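PDB 2ERV: lipid A deacylase PagL from Pseudomonas aeruginosa, which hydrolyses the ester bond at the 3 position of lipid A in the bacterial outer membrane, releasing a primary fatty acyl chain from lipopolysaccharide. Local coordinates for residues Met15-Gly20 against Tyr45-Gly50; Gly56-Ser61 against Ala87-Arg92; Gly8-Ser13 against Asp137-Tyr142. All coordinates share one frame; numbering follows the deposited sequence.

Interaction 1: Met15-Gly20 against Tyr45-Gly50; sequences MTYRLG and YTYWEG
Met15 O is gripped twice: Glu49 N donates to it at 3.0 Å, and water 1 gives it one bond while giving another to Glu49 O. The Glu49 side chain completes the pairing. It runs extended, with CG anti to the backbone N (chi1 -176°), and OE1 takes the hydrogen of Met15 N at 2.8 Å on its anti lone pair, standing in for a carbonyl just past the end of strand 35-48. Further on, Tyr17 with Tyr47 and Leu19 with Tyr45 each exchange two backbone bonds. The two strands are neighbours in the antiparallel outer-membrane beta barrel, where alternate residues face the membrane or the interior. Tyr17 and Tyr47 lie side by side on the outside, their CD2 atoms 3.9 Å apart at the ring edges; tyrosine suits a wall that meets lipid, and bound detergent touches Tyr45. Inside, Thr16 and Trp48 lie side by side, Thr16 CG2 3.4 Å from Trp48 CE3, while Thr16 OG1 bonds Ser141 and Trp48 NE1 bonds Ser59. Arg18 reaches inward, extended from CG to NE, its CG passing Thr46 OG1 at 3.4 Å. Water 2, at the guanidinium edge, joins Arg18 NH1 to Thr46 OG1, and salt bridges to Asp42 and Glu105 probably stabilise the buried charge.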
loop_
_atom_site.group_PDB
_atom_site.type_symbol
_atom_site.label_atom_id
_atom_site.label_comp_id
_atom_site.label_asym_id
_atom_site.label_seq_id
_atom_site.Cartn_x
_atom_site.Cartn_y
_atom_site.Cartn_z
ATOM N N MET A 15 1.073 -13.579 -7.016
ATOM C CA MET A 15 2.152 -12.719 -6.413
ATOM C C MET A 15 1.928 -11.266 -6.820
ATOM O O MET A 15 1.382 -11.031 -7.875
ATOM C CB MET A 15 3.513 -13.135 -6.973
ATOM C CG MET A 15 3.994 -14.549 -6.565
ATOM S SD MET A 15 3.933 -14.770 -4.764
ATOM C CE MET A 15 5.069 -13.518 -4.148
ATOM N N THR A 16 2.337 -10.321 -5.982
ATOM C CA THR A 16 2.356 -8.931 -6.327
ATOM C C THR A 16 3.707 -8.448 -5.907
ATOM O O THR A 16 4.322 -8.990 -4.947
ATOM C CB THR A 16 1.323 -8.110 -5.514
ATOM O OG1 THR A 16 1.606 -8.262 -4.109
ATOM C CG2 THR A 16 -0.106 -8.659 -5.679
ATOM N N TYR A 17 4.204 -7.445 -6.609
ATOM C CA TYR A 17 5.531 -6.921 -6.289
ATOM C C TYR A 17 5.368 -5.441 -6.404
ATOM O O TYR A 17 4.856 -4.994 -7.423
ATOM C CB TYR A 17 6.558 -7.397 -7.352
ATOM C CG TYR A 17 6.692 -8.893 -7.431
ATOM C CD1 TYR A 17 7.526 -9.592 -6.547
ATOM C CD2 TYR A 17 5.970 -9.618 -8.374
ATOM C CE1 TYR A 17 7.635 -10.991 -6.618
ATOM C CE2 TYR A 17 6.072 -10.996 -8.460
ATOM C CZ TYR A 17 6.898 -11.666 -7.588
ATOM O OH TYR A 17 6.960 -13.031 -7.680
ATOM N N ARG A 18 5.823 -4.667 -5.413
ATOM C CA ARG A 18 5.552 -3.233 -5.411
ATOM C C ARG A 18 6.793 -2.431 -5.128
ATOM O O ARG A 18 7.532 -2.726 -4.190
ATOM C CB ARG A 18 4.476 -2.880 -4.362
ATOM C CG ARG A 18 4.151 -1.372 -4.305
ATOM C CD ARG A 18 3.255 -1.080 -3.136
ATOM N NE ARG A 18 3.053 0.353 -2.895
ATOM C CZ ARG A 18 1.895 0.982 -3.010
ATOM N NH1 ARG A 18 0.813 0.320 -3.393
ATOM N NH2 ARG A 18 1.819 2.293 -2.724
ATOM N N LEU A 19 7.025 -1.403 -5.928
ATOM C CA LEU A 19 8.138 -0.490 -5.635
ATOM C C LEU A 19 7.502 0.843 -5.350
ATOM O O LEU A 19 6.541 1.197 -6.027
ATOM C CB LEU A 19 9.029 -0.374 -6.865
ATOM C CG LEU A 19 9.994 -1.523 -7.148
ATOM C CD1 LEU A 19 10.722 -1.210 -8.503
ATOM C CD2 LEU A 19 11.051 -1.668 -6.005
ATOM N N GLY A 20 8.018 1.576 -4.357
ATOM C CA GLY A 20 7.315 2.743 -3.885
ATOM C C GLY A 20 8.243 3.885 -3.507
ATOM O O GLY A 20 9.422 3.689 -3.226
ATOM N N TYR A 45 4.315 1.615 -7.534
ATOM C CA TYR A 45 4.213 0.968 -8.824
ATOM C C TYR A 45 4.111 -0.547 -8.512
ATOM O O TYR A 45 4.990 -1.071 -7.858
ATOM C CB TYR A 45 5.443 1.283 -9.712
ATOM C CG TYR A 45 5.567 0.201 -10.722
ATOM C CD1 TYR A 45 4.637 0.088 -11.760
ATOM C CD2 TYR A 45 6.524 -0.809 -10.574
ATOM C CE1 TYR A 45 4.700 -0.963 -12.656
ATOM C CE2 TYR A 45 6.595 -1.883 -11.466
ATOM C CZ TYR A 45 5.675 -1.949 -12.506
ATOM O OH TYR A 45 5.727 -3.026 -13.387
ATOM N N THR A 46 3.063 -1.236 -8.974
ATOM C CA THR A 46 2.850 -2.638 -8.542
ATOM C C THR A 46 2.766 -3.490 -9.761
ATOM O O THR A 46 2.124 -3.103 -10.732
ATOM C CB THR A 46 1.550 -2.789 -7.696
ATOM O OG1 THR A 46 1.625 -1.922 -6.536
ATOM C CG2 THR A 46 1.395 -4.215 -7.136
ATOM N N TYR A 47 3.435 -4.639 -9.721
ATOM C CA TYR A 47 3.205 -5.655 -10.743
ATOM C C TYR A 47 2.376 -6.778 -10.113
ATOM O O TYR A 47 2.645 -7.196 -8.985
ATOM C CB TYR A 47 4.551 -6.233 -11.257
ATOM C CG TYR A 47 4.376 -7.371 -12.226
ATOM C CD1 TYR A 47 4.078 -7.114 -13.551
ATOM C CD2 TYR A 47 4.513 -8.690 -11.828
ATOM C CE1 TYR A 47 3.896 -8.141 -14.454
ATOM C CE2 TYR A 47 4.333 -9.748 -12.769
ATOM C CZ TYR A 47 4.033 -9.430 -14.053
ATOM O OH TYR A 47 3.864 -10.400 -15.013
ATOM N N TRP A 48 1.394 -7.255 -10.870
ATOM C CA TRP A 48 0.447 -8.260 -10.430
ATOM C C TRP A 48 0.615 -9.432 -11.352
ATOM O O TRP A 48 0.300 -9.286 -12.542
ATOM C CB TRP A 48 -0.997 -7.746 -10.647
ATOM C CG TRP A 48 -1.319 -6.458 -9.844
ATOM C CD1 TRP A 48 -0.973 -5.159 -10.189
ATOM C CD2 TRP A 48 -1.942 -6.368 -8.558
ATOM N NE1 TRP A 48 -1.379 -4.275 -9.208
ATOM C CE2 TRP A 48 -1.974 -4.997 -8.192
ATOM C CE3 TRP A 48 -2.501 -7.313 -7.663
ATOM C CZ2 TRP A 48 -2.541 -4.554 -6.979
ATOM C CZ3 TRP A 48 -3.060 -6.874 -6.498
ATOM C CH2 TRP A 48 -3.077 -5.512 -6.143
ATOM N N GLU A 49 1.009 -10.574 -10.811
ATOM C CA GLU A 49 1.105 -11.825 -11.540
ATOM C C GLU A 49 -0.228 -12.136 -12.217
ATOM O O GLU A 49 -1.311 -11.856 -11.657
ATOM C CB GLU A 49 1.477 -12.966 -10.594
ATOM C CG GLU A 49 1.688 -14.315 -11.274
ATOM C CD GLU A 49 1.809 -15.498 -10.325
ATOM O OE1 GLU A 49 1.697 -15.358 -9.084
ATOM O OE2 GLU A 49 2.039 -16.617 -10.848
ATOM N N GLY A 50 -0.159 -12.703 -13.424
ATOM C CA GLY A 50 -1.377 -13.005 -14.184
ATOM C C GLY A 50 -2.155 -14.103 -13.503
ATOM O O GLY A 50 -1.660 -14.752 -12.598
HETATM O O HOH W 1 -1.551 -11.217 -8.895
HETATM O O HOH W 2 0.087 -2.405 -4.285
#

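Interaction 2: Gly56-Ser61 against Ala87-Arg92; sequences GKHSLS and AFSGTR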
loop_
_atom_site.group_PDB
_atom_site.type_symbol
_atom_site.label_atom_id
_atom_site.label_comp_id
_atom_site.label_asym_id
_atom_site.label_seq_id
_atom_site.Cartn_x
_atom_site.Cartn_y
_atom_site.Cartn_z
ATOM N N GLY A 56 0.072 -10.740 -16.790
ATOM C CA GLY A 56 0.600 -9.803 -15.805
ATOM C C GLY A 56 0.182 -8.380 -16.102
ATOM O O GLY A 56 0.152 -7.974 -17.258
ATOM N N LYS A 57 -0.086 -7.606 -15.049
ATOM C CA LYS A 57 -0.574 -6.234 -15.176
ATOM C C LYS A 57 0.192 -5.299 -14.213
ATOM O O LYS A 57 0.904 -5.762 -13.338
ATOM C CB LYS A 57 -2.070 -6.160 -14.864
ATOM C CG LYS A 57 -2.968 -6.823 -15.890
ATOM C CD LYS A 57 -2.989 -6.070 -17.239
ATOM C CE LYS A 57 -4.070 -6.637 -18.173
ATOM N NZ LYS A 57 -3.786 -8.023 -18.626
ATOM N N HIS A 58 0.040 -3.998 -14.393
ATOM C CA HIS A 58 0.793 -3.019 -13.588
ATOM C C HIS A 58 -0.205 -2.001 -13.079
ATOM O O HIS A 58 -1.204 -1.730 -13.744
ATOM C CB HIS A 58 1.819 -2.283 -14.475
ATOM C CG HIS A 58 2.695 -3.202 -15.274
ATOM N ND1 HIS A 58 3.939 -3.602 -14.840
ATOM C CD2 HIS A 58 2.487 -3.823 -16.458
ATOM C CE1 HIS A 58 4.476 -4.403 -15.742
ATOM N NE2 HIS A 58 3.607 -4.572 -16.723
ATOM N N SER A 59 0.049 -1.450 -11.908
ATOM C CA SER A 59 -0.780 -0.366 -11.407
ATOM C C SER A 59 0.119 0.758 -10.894
ATOM O O SER A 59 1.221 0.512 -10.409
ATOM C CB SER A 59 -1.755 -0.854 -10.321
ATOM O OG SER A 59 -1.072 -1.225 -9.147
ATOM N N LEU A 60 -0.362 1.989 -11.026
ATOM C CA LEU A 60 0.318 3.151 -10.468
ATOM C C LEU A 60 -0.689 3.705 -9.466
ATOM O O LEU A 60 -1.852 3.887 -9.790
ATOM C CB LEU A 60 0.552 4.205 -11.553
ATOM C CG LEU A 60 1.890 4.466 -12.261
ATOM C CD1 LEU A 60 2.859 3.287 -12.235
ATOM C CD2 LEU A 60 1.705 5.012 -13.736
ATOM N N SER A 61 -0.235 3.970 -8.254
ATOM C CA SER A 61 -1.157 4.446 -7.226
ATOM C C SER A 61 -0.530 5.571 -6.417
ATOM O O SER A 61 0.698 5.754 -6.373
ATOM C CB SER A 61 -1.543 3.263 -6.330
ATOM O OG SER A 61 -0.377 2.752 -5.745
ATOM N N ALA A 87 -4.437 3.473 -10.964
ATOM C CA ALA A 87 -4.757 3.231 -12.361
ATOM C C ALA A 87 -4.050 1.943 -12.757
ATOM O O ALA A 87 -2.828 1.852 -12.588
ATOM C CB ALA A 87 -4.245 4.418 -13.247
ATOM N N PHE A 88 -4.819 0.971 -13.260
ATOM C CA PHE A 88 -4.274 -0.285 -13.710
ATOM C C PHE A 88 -4.069 -0.257 -15.229
ATOM O O PHE A 88 -4.754 0.506 -15.961
ATOM C CB PHE A 88 -5.188 -1.469 -13.320
ATOM C CG PHE A 88 -5.148 -1.818 -11.831
ATOM C CD1 PHE A 88 -4.528 -2.993 -11.396
ATOM C CD2 PHE A 88 -5.774 -1.007 -10.886
ATOM C CE1 PHE A 88 -4.507 -3.347 -9.980
ATOM C CE2 PHE A 88 -5.733 -1.314 -9.479
ATOM C CZ PHE A 88 -5.120 -2.505 -9.044
ATOM N N SER A 89 -3.145 -1.095 -15.685
ATOM C CA SER A 89 -2.826 -1.191 -17.112
ATOM C C SER A 89 -3.890 -1.951 -17.897
ATOM O O SER A 89 -3.856 -1.942 -19.136
ATOM C CB SER A 89 -1.423 -1.793 -17.302
ATOM O OG SER A 89 -1.443 -3.165 -16.973
ATOM N N GLY A 90 -4.843 -2.594 -17.212
ATOM C CA GLY A 90 -6.020 -3.210 -17.894
ATOM C C GLY A 90 -7.140 -3.372 -16.883
ATOM O O GLY A 90 -6.963 -3.035 -15.704
ATOM N N THR A 91 -8.299 -3.858 -17.315
ATOM C CA THR A 91 -9.422 -4.021 -16.399
ATOM C C THR A 91 -9.480 -5.424 -15.809
ATOM O O THR A 91 -10.281 -5.665 -14.906
ATOM C CB THR A 91 -10.759 -3.738 -17.112
ATOM O OG1 THR A 91 -10.842 -4.571 -18.264
ATOM C CG2 THR A 91 -10.809 -2.308 -17.723
ATOM N N ARG A 92 -8.705 -6.360 -16.350
ATOM C CA ARG A 92 -8.640 -7.721 -15.802
ATOM C C ARG A 92 -7.250 -7.956 -15.226
ATOM O O ARG A 92 -6.269 -7.743 -15.896
ATOM C CB ARG A 92 -8.903 -8.748 -16.891
ATOM C CG ARG A 92 -10.356 -8.821 -17.311
ATOM C CD ARG A 92 -10.543 -9.588 -18.628
ATOM N NE ARG A 92 -11.923 -10.069 -18.673
ATOM C CZ ARG A 92 -12.901 -9.426 -19.264
ATOM N NH1 ARG A 92 -12.647 -8.272 -19.866
ATOM N NH2 ARG A 92 -14.141 -9.912 -19.239
#
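His58 and Ser89 pair through both backbone polar groups of His58, but only one partner is main chain. Ser89 N donates to His58 O at 2.8 Å, with a somewhat bent N-H...O angle of 144°, whereas His58 N is satisfied by the hydroxyl Ser89 OG at 3.1 Å. Serine suits this place because its short side chain, with OG between the backbone N and the carbonyl carbon (chi1 71°), can supply the acceptor where the backbone of 87-92 is leaving the sheet. Two residues along, Leu60 and Ala87 form a regular antiparallel hydrogen-bonded pair, N to O in both directions, and their side chains face the membrane.

On the inner face, Ser59 CB sits over the centre of the Phe88 ring, 3.6 Å from the centroid, a CH-pi contact 10° off the ring normal, for which serine's small side chain is well suited. The hydroxyl is satisfied by Trp48 NE1, and Phe88 O by Ser101. Lys57 covers the departing chain with its aliphatic part: CD lies 3.3 Å from Ser89 OG, and CE comes within 3.4 Å of Arg92 O. Lys57 CE passes 4.0 Å from Gly90 CA, and a CB on Gly90 would clash with it, so glycine suits the place. The charge of Arg92 is met at NE by Glu53. His58 ND1 lies so close to Tyr45 OH that the details of that pairing are doubtful. The arrangement is that of an antiparallel beta hairpin at its open end, where strands 57-70 and 75-88 of the barrel wall part into loops.

Interaction 3: Gly8-Ser13 against Asp137-Tyr142; sequences GATGQS and DGIESY. With CXE (pentaethylene glycol monodecyl ether), chain E.
Tyr142 turns the edge of its ring to the chain from Ala9 to Gly11. CG stands anti to the carbonyl carbon (chi1 -55°), and the ring edge meets the neighbouring chain: Tyr142 CD2 is 3.4 Å from Ala9 O, and CE2 is 3.9 Å from Gly11 N, which lies in the ring plane. Gly8 CA lies 3.1 Å from Tyr142 O, a closeness that suits a residue without CB. Behind the ring, Ala9 and Tyr142 form an antiparallel hydrogen-bonded pair; Ala9 N approaches Tyr142 O at 3.0 Å from above the carbonyl plane. Here the first strand, 2-9, meets the last, 139-149, and the barrel closes. Beyond Ala9 the chain folds into a type I turn from Thr10 to Ser13. The side chains of Thr10 and Ile139 cross obliquely, Thr10 CG2 meeting Ile139 CD1 at 4.1 Å, while Thr10 OG1 turns to Gly14 N and makes a weak bond to Gln12 N.

Glu140, of the charge relay system with His126 and Ser128, divides its carboxylate: OE2 bonds His126 ND1, and OE1 receives waters 3 and 4. Water 3 has four partners. It accepts from Gly11 N (2.7 Å) and Glu140 N, and donates to Gln12 OE1 and Glu140 OE1. Water 4 accepts from Gln12 NE2, so the Gln12 amide faces the catalytic carboxylate through two waters. The ether chain of the bound pentaethylene glycol monodecyl ether passes by, its C12 4.1 Å from Ala9 CB.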
loop_
_atom_site.group_PDB
_atom_site.type_symbol
_atom_site.label_atom_id
_atom_site.label_comp_id
_atom_site.label_asym_id
_atom_site.label_seq_id
_atom_site.Cartn_x
_atom_site.Cartn_y
_atom_site.Cartn_z
ATOM N N GLY A 8 4.219 -9.645 -2.072
ATOM C CA GLY A 8 2.970 -10.038 -1.439
ATOM C C GLY A 8 2.189 -11.003 -2.280
ATOM O O GLY A 8 2.701 -11.514 -3.291
ATOM N N ALA A 9 0.950 -11.260 -1.863
ATOM C CA ALA A 9 0.063 -12.163 -2.609
ATOM C C ALA A 9 -1.359 -11.669 -2.570
ATOM O O ALA A 9 -1.751 -10.990 -1.612
ATOM C CB ALA A 9 0.102 -13.630 -2.010
ATOM N N THR A 10 -2.155 -12.019 -3.574
ATOM C CA THR A 10 -3.569 -11.550 -3.616
ATOM C C THR A 10 -4.456 -12.508 -2.809
ATOM O O THR A 10 -3.981 -13.552 -2.367
ATOM C CB THR A 10 -4.076 -11.514 -5.038
ATOM O OG1 THR A 10 -4.069 -12.859 -5.567
ATOM C CG2 THR A 10 -3.144 -10.676 -5.949
ATOM N N GLY A 11 -5.739 -12.202 -2.672
ATOM C CA GLY A 11 -6.681 -13.197 -2.106
ATOM C C GLY A 11 -6.759 -14.507 -2.905
ATOM O O GLY A 11 -7.182 -15.556 -2.378
ATOM N N GLN A 12 -6.359 -14.452 -4.176
ATOM C CA GLN A 12 -6.378 -15.621 -5.087
ATOM C C GLN A 12 -4.986 -16.308 -5.167
ATOM O O GLN A 12 -4.744 -17.191 -6.002
ATOM C CB GLN A 12 -6.855 -15.177 -6.471
ATOM C CG GLN A 12 -8.348 -14.717 -6.506
ATOM C CD GLN A 12 -8.566 -13.331 -5.861
ATOM O OE1 GLN A 12 -7.868 -12.349 -6.196
ATOM N NE2 GLN A 12 -9.545 -13.247 -4.944
ATOM N N SER A 13 -4.090 -15.905 -4.278
ATOM C CA SER A 13 -2.740 -16.491 -4.168
ATOM C C SER A 13 -1.822 -16.197 -5.373
ATOM O O SER A 13 -0.876 -16.953 -5.625
ATOM C CB SER A 13 -2.823 -18.012 -3.892
ATOM O OG SER A 13 -3.415 -18.298 -2.627
ATOM N N ASP A 137 -14.824 -6.604 -9.428
ATOM C CA ASP A 137 -14.487 -7.775 -8.621
ATOM C C ASP A 137 -13.612 -7.383 -7.409
ATOM O O ASP A 137 -13.530 -8.121 -6.426
ATOM C CB ASP A 137 -13.738 -8.826 -9.418
ATOM C CG ASP A 137 -14.613 -9.606 -10.383
ATOM O OD1 ASP A 137 -15.857 -9.434 -10.401
ATOM O OD2 ASP A 137 -14.109 -10.471 -11.137
ATOM N N GLY A 138 -12.948 -6.244 -7.515
ATOM C CA GLY A 138 -11.903 -5.812 -6.563
ATOM C C GLY A 138 -10.697 -6.756 -6.617
ATOM O O GLY A 138 -10.800 -7.876 -7.108
ATOM N N ILE A 139 -9.562 -6.329 -6.069
ATOM C CA ILE A 139 -8.435 -7.235 -5.872
ATOM C C ILE A 139 -7.631 -6.702 -4.663
ATOM O O ILE A 139 -7.710 -5.508 -4.304
ATOM C CB ILE A 139 -7.539 -7.268 -7.137
ATOM C CG1 ILE A 139 -6.514 -8.457 -7.114
ATOM C CG2 ILE A 139 -6.874 -5.931 -7.327
ATOM C CD1 ILE A 139 -5.795 -8.701 -8.453
ATOM N N GLU A 140 -6.845 -7.582 -4.055
ATOM C CA GLU A 140 -6.163 -7.241 -2.814
ATOM C C GLU A 140 -4.726 -7.678 -2.931
ATOM O O GLU A 140 -4.434 -8.601 -3.715
ATOM C CB GLU A 140 -6.793 -7.983 -1.626
ATOM C CG GLU A 140 -8.234 -7.560 -1.254
ATOM C CD GLU A 140 -9.315 -8.166 -2.160
ATOM O OE1 GLU A 140 -9.292 -9.403 -2.370
ATOM O OE2 GLU A 140 -10.207 -7.395 -2.657
ATOM N N SER A 141 -3.864 -7.053 -2.134
ATOM C CA SER A 141 -2.454 -7.432 -2.028
ATOM C C SER A 141 -2.109 -7.443 -0.515
ATOM O O SER A 141 -2.338 -6.463 0.208
ATOM C CB SER A 141 -1.562 -6.433 -2.796
ATOM O OG SER A 141 -0.160 -6.732 -2.619
ATOM N N TYR A 142 -1.628 -8.580 -0.036
ATOM C CA TYR A 142 -1.180 -8.733 1.365
ATOM C C TYR A 142 0.332 -8.921 1.353
ATOM O O TYR A 142 0.821 -9.936 0.841
ATOM C CB TYR A 142 -1.850 -9.975 1.996
ATOM C CG TYR A 142 -3.376 -9.943 1.901
ATOM C CD1 TYR A 142 -4.130 -9.285 2.872
ATOM C CD2 TYR A 142 -4.051 -10.583 0.862
ATOM C CE1 TYR A 142 -5.533 -9.220 2.800
ATOM C CE2 TYR A 142 -5.453 -10.552 0.795
ATOM C CZ TYR A 142 -6.176 -9.864 1.779
ATOM O OH TYR A 142 -7.558 -9.774 1.741
HETATM C C10 CXE E . 4.368 -15.810 -0.816
HETATM O O11 CXE E . 4.222 -14.389 -0.767
HETATM C C12 CXE E . 3.451 -14.004 0.366
HETATM C C13 CXE E . 4.283 -13.114 1.286
HETATM O O14 CXE E . 3.404 -12.137 1.835
HETATM C C15 CXE E . 3.420 -12.075 3.254
HETATM C C16 CXE E . 2.020 -11.759 3.735
HETATM O O17 CXE E . 2.125 -10.780 4.749
HETATM C C18 CXE E . 1.049 -10.842 5.679
HETATM C C19 CXE E . 0.285 -9.526 5.697
HETATM O O20 CXE E . -1.110 -9.828 5.746
HETATM C C21 CXE E . -1.790 -9.323 6.902
HETATM C C22 CXE E . -1.633 -7.813 6.934
HETATM O O23 CXE E . -2.508 -7.233 7.896
HETATM C C24 CXE E . -2.173 -5.864 8.100
HETATM C C25 CXE E . -2.142 -5.672 9.599
HETATM O O26 CXE E . -2.518 -4.341 9.879
HETATM O O HOH W 3 -7.361 -10.566 -4.171
HETATM O O HOH W 4 -10.867 -10.453 -4.106
#

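All three contacts belong to one barrel wall and mix buried inward residues with membrane-facing or exposed ones. Interactions 1 and 2 share a seam, since strands 35-48 and 57-70 are neighbours, and Thr46 O bonds Ser59 N across it. Interaction 3 adjoins interaction 1 on its other flank, through Gly8 and Thr16. Interaction 1 is the most regular ladder, with charge buried inside and aromatic rings outside. Interaction 2, farthest from the chain's centre, gives way to loops and relies on a serine hydroxyl. Interaction 3 buries the least surface, adds water bridges to a single backbone pair and contains a catalytic residue, whose backbone O touches Trp48 of interaction 1.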